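Local coordinates for galectin 2 (Gallus gallus, PDB 2YMZ), which probably binds carbohydrates, as a galectin-family lectin with the beta-sandwich fold of that family, at residues D70-F75 against L96-E101. Sequence-based numbering, arbitrary orientation.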
# COMPACT_ATOMS: atom_id res chain seq x y z
N ASP A 70 -23.87 0.45 10.74
CA ASP A 70 -24.44 -0.80 10.18
C ASP A 70 -24.15 -1.96 11.14
O ASP A 70 -23.00 -2.27 11.44
CB ASP A 70 -23.86 -0.99 8.75
CG ASP A 70 -24.45 -2.18 8.01
OD1 ASP A 70 -24.91 -3.16 8.62
OD2 ASP A 70 -24.47 -2.11 6.78
N LYS A 71 -25.23 -2.61 11.60
CA LYS A 71 -25.12 -3.62 12.65
C LYS A 71 -24.87 -5.02 12.07
O LYS A 71 -24.65 -5.96 12.81
CB LYS A 71 -26.36 -3.62 13.53
CG LYS A 71 -26.37 -2.37 14.39
CD LYS A 71 -25.36 -2.57 15.51
CE LYS A 71 -25.51 -3.90 16.26
NZ LYS A 71 -24.57 -4.08 17.41
N HIS A 72 -24.74 -5.08 10.73
CA HIS A 72 -24.43 -6.35 10.05
C HIS A 72 -22.93 -6.56 10.17
O HIS A 72 -22.13 -6.05 9.34
CB HIS A 72 -24.86 -6.32 8.56
CG HIS A 72 -24.80 -7.66 7.90
ND1 HIS A 72 -25.94 -8.39 7.60
CD2 HIS A 72 -23.76 -8.46 7.56
CE1 HIS A 72 -25.60 -9.54 7.04
NE2 HIS A 72 -24.28 -9.61 7.02
N PHE A 73 -22.50 -7.28 11.20
CA PHE A 73 -21.08 -7.28 11.60
C PHE A 73 -20.62 -8.73 11.70
O PHE A 73 -20.88 -9.43 12.69
CB PHE A 73 -20.90 -6.71 13.02
CG PHE A 73 -19.49 -6.46 13.37
CD1 PHE A 73 -18.70 -7.45 13.97
CD2 PHE A 73 -18.92 -5.22 13.11
CE1 PHE A 73 -17.37 -7.23 14.31
CE2 PHE A 73 -17.58 -5.01 13.46
CZ PHE A 73 -16.79 -5.99 14.07
N ASN A 74 -19.97 -9.16 10.69
CA ASN A 74 -19.45 -10.53 10.62
C ASN A 74 -17.96 -10.40 10.35
O ASN A 74 -17.46 -10.79 9.26
CB ASN A 74 -20.06 -11.31 9.44
CG ASN A 74 -21.36 -12.00 9.82
OD1 ASN A 74 -21.55 -12.41 10.95
ND2 ASN A 74 -22.29 -12.06 8.89
N PHE A 75 -17.27 -9.84 11.32
CA PHE A 75 -15.83 -9.76 11.22
C PHE A 75 -15.39 -10.52 12.38
O PHE A 75 -16.04 -10.51 13.45
CB PHE A 75 -15.30 -8.32 11.29
CG PHE A 75 -15.42 -7.51 9.99
CD1 PHE A 75 -14.60 -7.81 8.91
CD2 PHE A 75 -16.35 -6.48 9.88
CE1 PHE A 75 -14.67 -7.04 7.71
CE2 PHE A 75 -16.45 -5.72 8.67
CZ PHE A 75 -15.59 -5.99 7.61
N LEU A 96 -18.76 -6.71 1.71
CA LEU A 96 -18.12 -7.48 2.78
C LEU A 96 -18.07 -8.95 2.37
O LEU A 96 -18.81 -9.39 1.47
CB LEU A 96 -18.89 -7.31 4.08
CG LEU A 96 -19.30 -5.91 4.59
CD1 LEU A 96 -20.11 -5.90 5.89
CD2 LEU A 96 -18.06 -5.05 4.71
N PRO A 97 -17.26 -9.74 3.07
CA PRO A 97 -17.08 -11.19 2.71
C PRO A 97 -18.39 -11.97 2.64
O PRO A 97 -18.59 -12.78 1.70
CB PRO A 97 -16.24 -11.70 3.86
CG PRO A 97 -15.39 -10.49 4.24
CD PRO A 97 -16.33 -9.31 4.12
N ASP A 98 -19.30 -11.72 3.59
CA ASP A 98 -20.61 -12.40 3.54
C ASP A 98 -21.54 -11.92 2.43
O ASP A 98 -22.62 -12.43 2.31
CB ASP A 98 -21.31 -12.34 4.88
CG ASP A 98 -21.64 -10.92 5.32
OD1 ASP A 98 -21.60 -9.96 4.48
OD2 ASP A 98 -21.91 -10.76 6.53
N GLY A 99 -21.11 -10.96 1.61
CA GLY A 99 -21.97 -10.42 0.55
C GLY A 99 -22.85 -9.23 0.97
O GLY A 99 -23.40 -8.56 0.11
N HIS A 100 -22.94 -8.93 2.26
CA HIS A 100 -23.56 -7.68 2.66
C HIS A 100 -22.83 -6.46 2.04
O HIS A 100 -21.62 -6.45 1.93
CB HIS A 100 -23.56 -7.55 4.19
CG HIS A 100 -24.24 -6.32 4.66
ND1 HIS A 100 -25.62 -6.15 4.59
CD2 HIS A 100 -23.76 -5.18 5.24
CE1 HIS A 100 -25.94 -4.96 5.07
NE2 HIS A 100 -24.83 -4.36 5.48
N GLU A 101 -23.59 -5.42 1.69
CA GLU A 101 -23.05 -4.17 1.15
C GLU A 101 -23.35 -3.03 2.09
O GLU A 101 -24.50 -2.88 2.58
CB GLU A 101 -23.68 -3.89 -0.23
CG GLU A 101 -23.25 -4.94 -1.24
CD GLU A 101 -23.91 -4.74 -2.58
OE1 GLU A 101 -24.98 -4.12 -2.61
OE2 GLU A 101 -23.34 -5.20 -3.58
O HOH W 1 -18.64 -10.34 6.17
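His72 and His100 face each other with CA atoms 7.6 Å apart, where the chain leaving strand 63-70 runs beside the type I turn Leu96 to Gly99 that links strands 91-95 and 101-105. Their rings form an offset stack, with centroids 4.1 Å apart and planes at 6°. In both, CG is anti to the backbone N (chi1 -177° in His100), which carries it toward the other segment. The side chains enter the stack from opposite ends, and each CB lies over the face of the other ring. A carboxylate holds each ring at its edge. His100 NE2 gives a nearly straight bond to the syn side of Asp70 OD2 (2.6 Å). His72 NE2 donates to Asp98 OD2 at 2.7 Å, a bent bond (134°) in its own ring plane but from above the carboxylate plane. Asn74 ND2 reaches the anti lone pair of the same Asp98 OD2, also at 2.7 Å, so two donors grip that oxygen. OD1 of each aspartate accepts from a backbone N two residues on, forming two Asx turns. Phe75 CZ also meets Leu96 CD2 at 3.9 Å. This stacked, carboxylate-held histidine pair joins the crossover loop between the two sheets of the galectin beta-sandwich to a hairpin turn of one.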